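Long-range contacts in phosphoethanolamine N-methyltransferase 1 (Haemonchus contortus, PDB 4KRG), which catalyses the N-methylation of phosphoethanolamine with S-adenosylmethionine as methyl donor, probably opening the route to phosphocholine: residues A286-V291 with A400-L404; C384-N390 with R419-F425; D432-S437 with N458-I462. The contacts are given in a common frame with arbitrary orientation. Residues are numbered along the deposited sequence.

Interaction 1: A286-V291 with A400-L404. With BOG (octyl beta-D-glucopyranoside), chain F.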
ATOM      1  N   ALA A 286      27.719 -12.635  -1.000  1.00 25.93           N
ATOM      2  CA  ALA A 286      27.761 -11.613  -2.051  1.00 23.79           C
ATOM      3  C   ALA A 286      27.493 -10.206  -1.533  1.00 25.81           C
ATOM      4  O   ALA A 286      27.832  -9.220  -2.186  1.00 26.97           O
ATOM      5  CB  ALA A 286      26.796 -11.946  -3.167  1.00 21.66           C
ATOM      6  N   ILE A 287      26.868 -10.111  -0.369  1.00 26.33           N
ATOM      7  CA  ILE A 287      26.620  -8.807   0.227  1.00 25.70           C
ATOM      8  C   ILE A 287      27.584  -8.566   1.385  1.00 26.25           C
ATOM      9  O   ILE A 287      27.673  -9.369   2.316  1.00 26.43           O
ATOM     10  CB  ILE A 287      25.169  -8.659   0.722  1.00 26.38           C
ATOM     11  CG1 ILE A 287      24.179  -8.918  -0.416  1.00 25.22           C
ATOM     12  CG2 ILE A 287      24.953  -7.274   1.310  1.00 25.94           C
ATOM     13  CD1 ILE A 287      22.740  -9.052   0.060  1.00 24.45           C
ATOM     14  N   ASP A 288      28.321  -7.462   1.304  1.00 26.11           N
ATOM     15  CA  ASP A 288      29.244  -7.054   2.352  1.00 23.60           C
ATOM     16  C   ASP A 288      29.039  -5.571   2.599  1.00 22.95           C
ATOM     17  O   ASP A 288      28.158  -4.972   1.990  1.00 22.44           O
ATOM     18  CB  ASP A 288      30.687  -7.349   1.939  1.00 27.68           C
ATOM     19  CG  ASP A 288      31.001  -6.889   0.524  1.00 30.87           C
ATOM     20  OD1 ASP A 288      30.556  -5.794   0.135  1.00 31.33           O
ATOM     21  OD2 ASP A 288      31.695  -7.626  -0.207  1.00 34.15           O
ATOM     22  N   ASP A 289      29.848  -4.968   3.464  1.00 28.07           N
ATOM     23  CA  ASP A 289      29.683  -3.543   3.767  1.00 31.55           C
ATOM     24  C   ASP A 289      30.250  -2.610   2.688  1.00 30.35           C
ATOM     25  O   ASP A 289      30.218  -1.391   2.838  1.00 33.51           O
ATOM     26  CB  ASP A 289      30.240  -3.187   5.152  1.00 36.21           C
ATOM     27  CG  ASP A 289      31.736  -3.397   5.252  1.00 43.65           C
ATOM     28  OD1 ASP A 289      32.251  -4.353   4.629  1.00 46.56           O
ATOM     29  OD2 ASP A 289      32.394  -2.604   5.963  1.00 45.07           O
ATOM     30  N   GLU A 290      30.763  -3.181   1.604  1.00 27.45           N
ATOM     31  CA  GLU A 290      31.069  -2.399   0.412  1.00 28.64           C
ATOM     32  C   GLU A 290      29.823  -2.292  -0.473  1.00 28.45           C
ATOM     33  O   GLU A 290      29.625  -1.288  -1.148  1.00 33.61           O
ATOM     34  CB  GLU A 290      32.239  -3.008  -0.364  1.00 35.33           C
ATOM     35  CG  GLU A 290      33.609  -2.723   0.240  1.00 43.98           C
ATOM     36  CD  GLU A 290      34.035  -1.275   0.071  1.00 51.25           C
ATOM     37  OE1 GLU A 290      33.904  -0.741  -1.052  1.00 53.17           O
ATOM     38  OE2 GLU A 290      34.503  -0.669   1.061  1.00 53.10           O
ATOM     39  N   VAL A 291      28.988  -3.329  -0.463  1.00 21.34           N
ATOM     40  CA  VAL A 291      27.694  -3.272  -1.139  1.00 20.50           C
ATOM     41  C   VAL A 291      26.704  -2.440  -0.330  1.00 20.65           C
ATOM     42  O   VAL A 291      25.990  -1.600  -0.880  1.00 21.06           O
ATOM     43  CB  VAL A 291      27.100  -4.677  -1.372  1.00 16.89           C
ATOM     44  CG1 VAL A 291      25.702  -4.572  -1.949  1.00 16.54           C
ATOM     45  CG2 VAL A 291      27.997  -5.480  -2.294  1.00 20.53           C
ATOM     46  N   ALA A 400      26.356   2.781  -7.496  1.00 22.95           N
ATOM     47  CA  ALA A 400      25.625   1.905  -6.593  1.00 20.87           C
ATOM     48  C   ALA A 400      25.899   0.463  -7.005  1.00 20.81           C
ATOM     49  O   ALA A 400      25.958   0.159  -8.196  1.00 22.01           O
ATOM     50  CB  ALA A 400      24.150   2.196  -6.660  1.00 19.59           C
ATOM     51  N   LYS A 401      26.088  -0.415  -6.025  1.00 21.18           N
ATOM     52  CA  LYS A 401      26.350  -1.823  -6.305  1.00 21.23           C
ATOM     53  C   LYS A 401      25.057  -2.611  -6.227  1.00 22.26           C
ATOM     54  O   LYS A 401      24.155  -2.264  -5.466  1.00 19.52           O
ATOM     55  CB  LYS A 401      27.353  -2.390  -5.307  1.00 23.07           C
ATOM     56  CG  LYS A 401      28.721  -1.733  -5.358  1.00 25.33           C
ATOM     57  CD  LYS A 401      29.630  -2.261  -4.260  1.00 28.11           C
ATOM     58  CE  LYS A 401      30.842  -1.368  -4.089  1.00 30.97           C
ATOM     59  NZ  LYS A 401      31.514  -1.154  -5.389  1.00 34.64           N
ATOM     60  N   VAL A 402      24.960  -3.671  -7.019  1.00 21.93           N
ATOM     61  CA  VAL A 402      23.774  -4.511  -7.001  1.00 20.29           C
ATOM     62  C   VAL A 402      24.173  -5.963  -6.769  1.00 20.03           C
ATOM     63  O   VAL A 402      25.303  -6.361  -7.051  1.00 19.70           O
ATOM     64  CB  VAL A 402      22.960  -4.392  -8.306  1.00 20.56           C
ATOM     65  CG1 VAL A 402      22.679  -2.933  -8.631  1.00 20.33           C
ATOM     66  CG2 VAL A 402      23.704  -5.052  -9.460  1.00 21.71           C
ATOM     67  N   VAL A 403      23.241  -6.735  -6.221  1.00 20.41           N
ATOM     68  CA  VAL A 403      23.414  -8.168  -6.035  1.00 19.32           C
ATOM     69  C   VAL A 403      22.105  -8.828  -6.447  1.00 19.73           C
ATOM     70  O   VAL A 403      21.043  -8.498  -5.917  1.00 20.85           O
ATOM     71  CB  VAL A 403      23.751  -8.532  -4.566  1.00 21.93           C
ATOM     72  CG1 VAL A 403      23.924 -10.034  -4.408  1.00 21.20           C
ATOM     73  CG2 VAL A 403      25.007  -7.819  -4.107  1.00 21.13           C
ATOM     74  N   LEU A 404      22.174  -9.738  -7.412  1.00 19.50           N
ATOM     75  CA  LEU A 404      20.972 -10.397  -7.910  1.00 19.28           C
ATOM     76  C   LEU A 404      21.050 -11.898  -7.691  1.00 17.83           C
ATOM     77  O   LEU A 404      22.070 -12.509  -7.984  1.00 18.38           O
ATOM     78  CB  LEU A 404      20.796 -10.129  -9.404  1.00 20.10           C
ATOM     79  CG  LEU A 404      20.913  -8.676  -9.844  1.00 19.81           C
ATOM     80  CD1 LEU A 404      20.839  -8.584 -11.355  1.00 19.08           C
ATOM     81  CD2 LEU A 404      19.827  -7.835  -9.203  1.00 20.78           C
TER
HETATM   82  C1  BOG F 504      27.844  -8.484   8.707  1.00130.70           C
HETATM   83  O1  BOG F 504      27.447  -9.815   8.732  1.00130.37           O
HETATM   84  C2  BOG F 504      28.071  -7.997  10.126  1.00130.55           C
HETATM   85  O2  BOG F 504      26.826  -8.008  10.816  1.00130.10           O
HETATM   86  C3  BOG F 504      28.661  -6.629  10.175  1.00130.81           C
HETATM   87  O3  BOG F 504      28.979  -6.312  11.561  1.00131.09           O
HETATM   88  C4  BOG F 504      29.894  -6.514   9.341  1.00130.57           C
HETATM   89  O4  BOG F 504      30.328  -5.137   9.283  1.00130.53           O
HETATM   90  C5  BOG F 504      29.663  -6.994   7.916  1.00130.59           C
HETATM   91  O5  BOG F 504      29.072  -8.349   7.867  1.00130.83           O
HETATM   92  C6  BOG F 504      30.950  -7.011   7.216  1.00130.44           C
HETATM   93  O6  BOG F 504      30.863  -6.177   6.095  1.00130.08           O
HETATM   94  C1' BOG F 504      26.382 -10.110   7.823  1.00130.26           C
HETATM   95  C2' BOG F 504      25.861 -11.562   8.040  1.00 45.02           C
HETATM   96  C3' BOG F 504      24.918 -11.998   6.921  1.00 43.83           C
HETATM   97  C4' BOG F 504      23.865 -11.158   6.533  1.00 42.56           C
HETATM   98  C5' BOG F 504      23.353 -11.123   5.061  1.00 43.49           C
HETATM   99  C6' BOG F 504      21.825 -11.244   4.973  1.00 43.78           C
HETATM  100  C7' BOG F 504      21.267 -11.101   3.533  1.00 22.10           C
HETATM  101  C8' BOG F 504      19.879 -10.552   3.515  1.00 22.80           C
HETATM  102  O   HOH W   1      26.775   0.464  -2.822  1.00 23.30           O
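Loop 286-291 runs beside strand 400-404 without joining it as a further strand: the CA atoms of Val291 and Lys401 are 5.5 Å apart and those of Ala286 and Val403 6.8 Å, and no direct hydrogen bond links the two backbones. A water bridges them, donating to Val291 O (2.9 Å) and weakly accepting from Lys401 N (3.4 Å). The loop holds itself together through an Asx motif, Asp288 OD1 accepting from Val291 N at 3.0 Å. Strand alternation brings Lys401 and Val403 to the loop. Val403 receives three apolar neighbours: Ala286 CB meets its CG1 at 3.7 Å, while Ile287 CG1 (3.9 Å) and Val291 CG1 (4.0 Å) meet its CG2. Lys401 lays its aliphatic chain along the loop, CE 3.2 Å from Glu290 O. Asp289 OD1 accepts from O6 of octyl glucoside at 2.7 Å. The loop covers part of one face of a Rossmann-like sheet, over Lys401 and Val403, where strand 400-408 lies between 372-378 and 458-465, while Val402 points away and packs on Phe425.

Interaction 2: C384-N390 with R419-F425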
ATOM      1  N   CYS A 384      11.507  -8.990 -15.272  1.00 23.03           N
ATOM      2  CA  CYS A 384      11.478  -7.637 -15.839  1.00 23.72           C
ATOM      3  C   CYS A 384      12.144  -7.552 -17.206  1.00 23.26           C
ATOM      4  O   CYS A 384      13.053  -8.332 -17.505  1.00 22.64           O
ATOM      5  CB  CYS A 384      12.177  -6.660 -14.897  1.00 23.24           C
ATOM      6  SG  CYS A 384      11.519  -6.670 -13.229  1.00 22.73           S
ATOM      7  N   ASP A 385      11.712  -6.593 -18.025  1.00 23.82           N
ATOM      8  CA  ASP A 385      12.348  -6.389 -19.330  1.00 25.13           C
ATOM      9  C   ASP A 385      13.514  -5.400 -19.270  1.00 24.71           C
ATOM     10  O   ASP A 385      13.690  -4.687 -18.275  1.00 23.14           O
ATOM     11  CB  ASP A 385      11.334  -6.006 -20.423  1.00 25.40           C
ATOM     12  CG  ASP A 385      10.630  -4.685 -20.154  1.00 27.49           C
ATOM     13  OD1 ASP A 385      11.043  -3.934 -19.244  1.00 27.60           O
ATOM     14  OD2 ASP A 385       9.655  -4.382 -20.878  1.00 30.71           O
ATOM     15  N   ASP A 386      14.311  -5.374 -20.335  1.00 25.00           N
ATOM     16  CA  ASP A 386      15.466  -4.489 -20.414  1.00 26.99           C
ATOM     17  C   ASP A 386      15.117  -3.034 -20.159  1.00 25.60           C
ATOM     18  O   ASP A 386      15.817  -2.345 -19.419  1.00 25.00           O
ATOM     19  CB  ASP A 386      16.145  -4.607 -21.778  1.00 31.04           C
ATOM     20  CG  ASP A 386      16.938  -5.879 -21.922  1.00 33.09           C
ATOM     21  OD1 ASP A 386      17.191  -6.539 -20.892  1.00 30.60           O
ATOM     22  OD2 ASP A 386      17.312  -6.210 -23.068  1.00 35.96           O
ATOM     23  N   GLU A 387      14.042  -2.568 -20.785  1.00 25.43           N
ATOM     24  CA  GLU A 387      13.631  -1.180 -20.635  1.00 26.19           C
ATOM     25  C   GLU A 387      13.454  -0.779 -19.166  1.00 23.45           C
ATOM     26  O   GLU A 387      13.920   0.275 -18.760  1.00 25.18           O
ATOM     27  CB  GLU A 387      12.364  -0.899 -21.445  1.00 32.15           C
ATOM     28  CG  GLU A 387      11.894   0.544 -21.354  1.00 42.49           C
ATOM     29  CD  GLU A 387      11.031   0.971 -22.533  1.00 51.31           C
ATOM     30  OE1 GLU A 387      11.196   0.407 -23.639  1.00 54.70           O
ATOM     31  OE2 GLU A 387      10.191   1.881 -22.353  1.00 53.81           O
ATOM     32  N   SER A 388      12.820  -1.631 -18.361  1.00 21.86           N
ATOM     33  CA  SER A 388      12.603  -1.351 -16.937  0.65 20.54           C
ATOM     34  C   SER A 388      13.893  -1.442 -16.132  1.00 19.91           C
ATOM     35  O   SER A 388      14.148  -0.645 -15.235  1.00 21.00           O
ATOM     36  CB  SER A 388      11.584  -2.323 -16.334  0.65 20.42           C
ATOM     37  OG  SER A 388      10.277  -2.079 -16.812  0.65 23.06           O
ATOM     38  N   ILE A 389      14.698  -2.449 -16.444  1.00 19.95           N
ATOM     39  CA  ILE A 389      15.944  -2.649 -15.722  1.00 18.64           C
ATOM     40  C   ILE A 389      16.909  -1.492 -15.981  1.00 18.86           C
ATOM     41  O   ILE A 389      17.551  -0.987 -15.065  1.00 21.41           O
ATOM     42  CB  ILE A 389      16.598  -3.996 -16.085  1.00 20.69           C
ATOM     43  CG1 ILE A 389      15.700  -5.146 -15.633  1.00 22.15           C
ATOM     44  CG2 ILE A 389      17.965  -4.106 -15.448  1.00 20.25           C
ATOM     45  CD1 ILE A 389      16.253  -6.524 -15.926  1.00 23.90           C
ATOM     46  N   ASN A 390      16.987  -1.054 -17.230  1.00 20.99           N
ATOM     47  CA  ASN A 390      17.844   0.069 -17.581  1.00 22.34           C
ATOM     48  C   ASN A 390      17.498   1.341 -16.808  1.00 21.78           C
ATOM     49  O   ASN A 390      18.351   2.191 -16.584  1.00 25.16           O
ATOM     50  CB  ASN A 390      17.788   0.329 -19.084  1.00 25.34           C
ATOM     51  CG  ASN A 390      18.823   1.334 -19.533  1.00 30.11           C
ATOM     52  OD1 ASN A 390      20.025   1.121 -19.359  1.00 30.70           O
ATOM     53  ND2 ASN A 390      18.365   2.435 -20.119  1.00 31.48           N
ATOM     54  N   ARG A 419      22.809  -8.953 -21.379  1.00 30.22           N
ATOM     55  CA  ARG A 419      21.603  -8.254 -20.958  1.00 28.50           C
ATOM     56  C   ARG A 419      21.956  -7.114 -20.012  1.00 29.92           C
ATOM     57  O   ARG A 419      21.557  -5.970 -20.226  1.00 28.30           O
ATOM     58  CB  ARG A 419      20.617  -9.198 -20.268  1.00 26.26           C
ATOM     59  CG  ARG A 419      19.682  -9.932 -21.209  1.00 26.48           C
ATOM     60  CD  ARG A 419      18.460 -10.458 -20.469  1.00 23.29           C
ATOM     61  NE  ARG A 419      17.527  -9.390 -20.115  1.00 23.83           N
ATOM     62  CZ  ARG A 419      16.517  -9.524 -19.261  1.00 22.80           C
ATOM     63  NH1 ARG A 419      16.300 -10.684 -18.653  1.00 22.92           N
ATOM     64  NH2 ARG A 419      15.731  -8.491 -19.005  1.00 25.09           N
HETATM   65  N   MSE A 420      22.714  -7.432 -18.969  1.00 27.66           N
HETATM   66  CA  MSE A 420      23.053  -6.449 -17.942  1.00 25.13           C
HETATM   67  C   MSE A 420      23.980  -5.351 -18.451  1.00 28.05           C
HETATM   68  O   MSE A 420      23.906  -4.207 -17.996  1.00 29.72           O
HETATM   69  CB  MSE A 420      23.671  -7.138 -16.724  1.00 21.37           C
HETATM   70  CG  MSE A 420      22.677  -7.954 -15.901  1.00 21.01           C
HETATM   71 SE   MSE A 420      23.507  -8.669 -14.308  1.00153.77          SE
HETATM   72  CE  MSE A 420      23.878  -6.993 -13.410  1.00 21.92           C
ATOM     73  N   THR A 421      24.861  -5.707 -19.380  1.00 26.81           N
ATOM     74  CA  THR A 421      25.728  -4.725 -20.032  1.00 28.73           C
ATOM     75  C   THR A 421      24.908  -3.806 -20.941  1.00 31.50           C
ATOM     76  O   THR A 421      25.215  -2.623 -21.083  1.00 32.44           O
ATOM     77  CB  THR A 421      26.887  -5.409 -20.804  1.00 27.89           C
ATOM     78  OG1 THR A 421      27.879  -5.855 -19.867  1.00 26.54           O
ATOM     79  CG2 THR A 421      27.537  -4.460 -21.783  1.00 29.31           C
ATOM     80  N   THR A 422      23.844  -4.346 -21.530  1.00 29.43           N
ATOM     81  CA  THR A 422      22.933  -3.542 -22.346  1.00 31.02           C
ATOM     82  C   THR A 422      22.116  -2.591 -21.467  1.00 30.20           C
ATOM     83  O   THR A 422      21.778  -1.476 -21.873  1.00 33.44           O
ATOM     84  CB  THR A 422      21.978  -4.430 -23.173  1.00 30.78           C
ATOM     85  OG1 THR A 422      22.747  -5.311 -23.999  1.00 33.67           O
ATOM     86  CG2 THR A 422      21.076  -3.582 -24.057  1.00 31.39           C
ATOM     87  N   CYS A 423      21.814  -3.039 -20.257  1.00 26.62           N
ATOM     88  CA  CYS A 423      20.992  -2.268 -19.337  1.00 28.04           C
ATOM     89  C   CYS A 423      21.829  -1.384 -18.422  1.00 27.52           C
ATOM     90  O   CYS A 423      21.329  -0.839 -17.442  1.00 31.07           O
ATOM     91  CB  CYS A 423      20.088  -3.200 -18.536  1.00 26.55           C
ATOM     92  SG  CYS A 423      18.897  -4.042 -19.588  1.00 33.88           S
ATOM     93  N   GLY A 424      23.108  -1.248 -18.751  1.00 26.72           N
ATOM     94  CA  GLY A 424      23.945  -0.242 -18.130  1.00 28.66           C
ATOM     95  C   GLY A 424      24.817  -0.686 -16.974  1.00 29.53           C
ATOM     96  O   GLY A 424      25.399   0.150 -16.288  1.00 31.13           O
ATOM     97  N   PHE A 425      24.925  -1.989 -16.748  1.00 28.31           N
ATOM     98  CA  PHE A 425      25.741  -2.453 -15.635  1.00 25.41           C
ATOM     99  C   PHE A 425      27.199  -2.633 -16.030  1.00 26.95           C
ATOM    100  O   PHE A 425      27.526  -2.775 -17.206  1.00 27.97           O
ATOM    101  CB  PHE A 425      25.177  -3.737 -15.037  1.00 25.22           C
ATOM    102  CG  PHE A 425      23.849  -3.555 -14.380  1.00 30.49           C
ATOM    103  CD1 PHE A 425      23.764  -3.056 -13.090  1.00 34.63           C
ATOM    104  CD2 PHE A 425      22.681  -3.877 -15.052  1.00 35.24           C
ATOM    105  CE1 PHE A 425      22.533  -2.884 -12.479  1.00 37.80           C
ATOM    106  CE2 PHE A 425      21.447  -3.707 -14.450  1.00 37.73           C
ATOM    107  CZ  PHE A 425      21.374  -3.211 -13.160  1.00 38.81           C
TER
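Helices 386-390 and 413-422 are joined here by Arg419, beside a small apolar patch of Ile389, Cys423 and Phe425. Arg419 leaves its helix with chi1 m and chi2 t, then bends at chi3 (p), which brings the edge of its guanidinium to the start of helix 386-390. There NE and NH2 both donate to Asp386 OD1, at 3.0 and 3.1 Å, a salt bridge resting on a single carboxylate oxygen. NH2 also donates to Cys384 O (3.1 Å), and NH1 is bound by Leu381 O, so the same group grips the end of helix 380-383 as well. Asp386 leaves its helix sideways, and the m rotamer places OD1 within bonding distance of Arg419; the preceding Asp385, chi1 p, is instead the N-cap, its OD1 accepting from Ser388 N at 3.0 Å. Next to the salt bridge Ile389 supplies the apolar part: its CG2 is 3.9 Å from Cys423 CB and 3.6 Å from Phe425 CE2, which it approaches at the ring edge. Helix 413-422 stops in a Schellman motif, with Phe425 N bonded to Met420 O (2.7 Å) and a weak bond from Gly424 N to Thr421 O (3.4 Å). Gly424 has phi 97°, where a side chain would jam against the carbonyl of Cys423. The turn also swings Phe425 back to the sheet. These helices belong to successive connections, the beta-alpha-beta crossover from strand 372-378 to 400-408 and the link from 400-408 to 428-432, as in the Rossmann-like methyltransferase fold.

Interaction 3: D432-S437 with N458-I462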
ATOM      1  N   ASP A 432      27.597 -19.520 -10.100  1.00 21.96           N
ATOM      2  CA  ASP A 432      26.591 -20.567 -10.023  1.00 19.94           C
ATOM      3  C   ASP A 432      26.401 -20.950  -8.553  1.00 19.42           C
ATOM      4  O   ASP A 432      27.327 -21.463  -7.915  1.00 21.19           O
ATOM      5  CB  ASP A 432      27.090 -21.776 -10.819  1.00 21.44           C
ATOM      6  CG  ASP A 432      26.098 -22.927 -10.861  1.00 22.07           C
ATOM      7  OD1 ASP A 432      25.060 -22.883 -10.170  1.00 20.50           O
ATOM      8  OD2 ASP A 432      26.373 -23.904 -11.594  1.00 26.34           O
ATOM      9  N   VAL A 433      25.207 -20.703  -8.015  1.00 19.64           N
ATOM     10  CA  VAL A 433      24.886 -21.101  -6.642  1.00 21.24           C
ATOM     11  C   VAL A 433      23.783 -22.160  -6.560  1.00 22.33           C
ATOM     12  O   VAL A 433      23.050 -22.218  -5.576  1.00 21.26           O
ATOM     13  CB  VAL A 433      24.510 -19.892  -5.732  1.00 15.14           C
ATOM     14  CG1 VAL A 433      25.737 -19.033  -5.435  1.00 18.21           C
ATOM     15  CG2 VAL A 433      23.381 -19.070  -6.339  1.00 15.00           C
ATOM     16  N   THR A 434      23.683 -23.006  -7.579  1.00 20.78           N
ATOM     17  CA  THR A 434      22.617 -24.007  -7.644  1.00 19.55           C
ATOM     18  C   THR A 434      22.636 -25.016  -6.493  1.00 19.81           C
ATOM     19  O   THR A 434      21.613 -25.247  -5.847  1.00 18.39           O
ATOM     20  CB  THR A 434      22.644 -24.759  -8.984  1.00 21.21           C
ATOM     21  OG1 THR A 434      22.439 -23.827 -10.051  1.00 21.14           O
ATOM     22  CG2 THR A 434      21.562 -25.827  -9.024  1.00 19.64           C
ATOM     23  N   GLN A 435      23.796 -25.615  -6.240  1.00 19.91           N
ATOM     24  CA  GLN A 435      23.912 -26.618  -5.184  1.00 20.10           C
ATOM     25  C   GLN A 435      23.697 -26.021  -3.797  1.00 20.11           C
ATOM     26  O   GLN A 435      23.012 -26.614  -2.968  1.00 18.83           O
ATOM     27  CB  GLN A 435      25.256 -27.339  -5.260  1.00 23.95           C
ATOM     28  CG  GLN A 435      25.480 -28.064  -6.577  1.00 26.94           C
ATOM     29  CD  GLN A 435      24.336 -29.000  -6.945  1.00 27.68           C
ATOM     30  OE1 GLN A 435      23.787 -29.703  -6.092  1.00 30.31           O
ATOM     31  NE2 GLN A 435      23.973 -29.011  -8.225  1.00 25.09           N
ATOM     32  N   GLU A 436      24.280 -24.850  -3.552  1.00 21.31           N
ATOM     33  CA  GLU A 436      24.078 -24.140  -2.288  1.00 20.58           C
ATOM     34  C   GLU A 436      22.597 -23.830  -2.066  1.00 19.21           C
ATOM     35  O   GLU A 436      22.074 -24.000  -0.965  1.00 18.74           O
ATOM     36  CB  GLU A 436      24.892 -22.840  -2.256  1.00 25.06           C
ATOM     37  CG  GLU A 436      26.402 -23.020  -2.353  1.00 32.63           C
ATOM     38  CD  GLU A 436      26.958 -22.795  -3.762  1.00 41.18           C
ATOM     39  OE1 GLU A 436      26.379 -23.320  -4.741  1.00 41.59           O
ATOM     40  OE2 GLU A 436      27.985 -22.090  -3.890  1.00 44.62           O
ATOM     41  N   SER A 437      21.929 -23.374  -3.122  1.00 16.54           N
ATOM     42  CA  SER A 437      20.512 -23.041  -3.056  1.00 15.63           C
ATOM     43  C   SER A 437      19.663 -24.285  -2.810  1.00 15.45           C
ATOM     44  O   SER A 437      18.725 -24.248  -2.018  1.00 16.97           O
ATOM     45  CB  SER A 437      20.070 -22.331  -4.337  1.00 18.67           C
ATOM     46  OG  SER A 437      20.701 -21.071  -4.446  1.00 19.07           O
ATOM     47  N   ASN A 458      17.595 -23.799 -11.141  1.00 18.31           N
ATOM     48  CA  ASN A 458      19.003 -23.499 -10.923  1.00 19.34           C
ATOM     49  C   ASN A 458      19.137 -22.033 -10.514  1.00 18.48           C
ATOM     50  O   ASN A 458      18.211 -21.254 -10.729  1.00 18.35           O
ATOM     51  CB  ASN A 458      19.805 -23.795 -12.187  1.00 16.45           C
ATOM     52  CG  ASN A 458      19.699 -25.234 -12.600  1.00 17.86           C
ATOM     53  OD1 ASN A 458      19.747 -26.126 -11.759  1.00 20.58           O
ATOM     54  ND2 ASN A 458      19.529 -25.476 -13.891  1.00 19.22           N
ATOM     55  N   TYR A 459      20.266 -21.658  -9.911  1.00 16.21           N
ATOM     56  CA  TYR A 459      20.428 -20.292  -9.420  1.00 15.88           C
ATOM     57  C   TYR A 459      21.781 -19.671  -9.713  1.00 16.45           C
ATOM     58  O   TYR A 459      22.821 -20.304  -9.540  1.00 17.47           O
ATOM     59  CB  TYR A 459      20.133 -20.206  -7.918  1.00 14.91           C
ATOM     60  CG  TYR A 459      18.668 -20.319  -7.603  1.00 16.15           C
ATOM     61  CD1 TYR A 459      17.833 -19.213  -7.699  1.00 16.80           C
ATOM     62  CD2 TYR A 459      18.113 -21.535  -7.230  1.00 17.46           C
ATOM     63  CE1 TYR A 459      16.483 -19.313  -7.423  1.00 18.57           C
ATOM     64  CE2 TYR A 459      16.763 -21.649  -6.950  1.00 18.67           C
ATOM     65  CZ  TYR A 459      15.956 -20.536  -7.052  1.00 18.52           C
ATOM     66  OH  TYR A 459      14.618 -20.638  -6.783  1.00 16.25           O
ATOM     67  N   LEU A 460      21.744 -18.418 -10.154  1.00 17.04           N
ATOM     68  CA  LEU A 460      22.944 -17.625 -10.343  1.00 16.48           C
ATOM     69  C   LEU A 460      22.953 -16.498  -9.327  1.00 15.73           C
ATOM     70  O   LEU A 460      21.916 -15.888  -9.043  1.00 17.27           O
ATOM     71  CB  LEU A 460      22.989 -17.033 -11.752  1.00 18.70           C
ATOM     72  CG  LEU A 460      22.967 -17.993 -12.940  1.00 18.14           C
ATOM     73  CD1 LEU A 460      22.919 -17.212 -14.245  1.00 19.58           C
ATOM     74  CD2 LEU A 460      24.175 -18.916 -12.914  1.00 21.42           C
ATOM     75  N   LEU A 461      24.125 -16.224  -8.775  1.00 15.78           N
ATOM     76  CA  LEU A 461      24.296 -15.090  -7.888  1.00 17.35           C
ATOM     77  C   LEU A 461      25.157 -14.101  -8.644  1.00 21.14           C
ATOM     78  O   LEU A 461      26.273 -14.423  -9.043  1.00 24.06           O
ATOM     79  CB  LEU A 461      24.983 -15.523  -6.597  1.00 18.99           C
ATOM     80  CG  LEU A 461      25.122 -14.491  -5.480  1.00 22.91           C
ATOM     81  CD1 LEU A 461      23.762 -13.977  -5.051  1.00 21.96           C
ATOM     82  CD2 LEU A 461      25.849 -15.111  -4.297  1.00 28.47           C
ATOM     83  N   ILE A 462      24.626 -12.905  -8.862  1.00 22.42           N
ATOM     84  CA  ILE A 462      25.296 -11.914  -9.694  1.00 23.84           C
ATOM     85  C   ILE A 462      25.572 -10.625  -8.914  1.00 23.60           C
ATOM     86  O   ILE A 462      24.724 -10.158  -8.152  1.00 22.07           O
ATOM     87  CB  ILE A 462      24.458 -11.609 -10.951  1.00 22.61           C
ATOM     88  CG1 ILE A 462      24.121 -12.914 -11.680  1.00 20.23           C
ATOM     89  CG2 ILE A 462      25.193 -10.640 -11.867  1.00 23.60           C
ATOM     90  CD1 ILE A 462      22.968 -12.810 -12.632  1.00 17.96           C
TER
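A Rossmann-like methyltransferase sheet typically ends in an antiparallel pair, its last strand inserted against the direction of the others, and this contact lies where that pair hands over to a helix. Strand 428-432 runs antiparallel to 458-465 and gives way at once to helix 434-448. Asp432 and Leu460 form the last antiparallel pair here, a non-hydrogen-bonded one with CA atoms 4.7 Å apart. One residue on, Val433 N donates to Tyr459 O at 2.9 Å, and the chain then turns away from the sheet. Val433 occupies the N-cap position, and Val433 O accepts from Ser437 N (2.9 Å) and Ser437 OG (2.8 Å). Asp432 prepares the turn: its OD1 accepts from Thr434 N at 2.9 Å, an Asx turn. Apolar contacts of Val433 seal the corner, its CG2 packing on Tyr459 CB and its CG1 on Leu461 CB, each at 3.8 Å. Separately, Ser437 CB comes within 3.6 Å of Tyr459 CD2. The Tyr459 ring stands edge-to-face with Trp278 and its hydroxyl is bonded to Ser455 OG; Asn458 ND2 is engaged by Ser409 O. Helix 280-283 adds Ile282 against Val433 and Ser437. The helix start is thus tied to the sheet by side chains as well as by the strand pair, and Thr434 makes the join: its OG1 donates to Asp432 OD1 at 2.8 Å and accepts from Tyr459 N at 3.1 Å.

All three contacts belong to the C-terminal Rossmann-like half, whereas the residues that bind S-adenosylhomocysteine and phosphoethanolamine come from the N-terminal part of the chain. Strands 400-408 and 458-465 unite interactions 1 and 3, whose centres are 16 Å apart: Leu404 N probably bonds to Ile462 O (2.7 Å), and Ala286 CB meets Leu461 CD2 at 3.5 Å. Interaction 2 reaches that sheet from helix 413-422 and the turn that follows it. Its Phe425 CE1 is 3.9 Å from Val402 CG1 of interaction 1, 18 Å away between centres, and Met420 SE lies 4.0 Å from Leu404 CD1 and 3.6 Å from Ile462 CG2 of interaction 3. One selenomethionine therefore touches both strands.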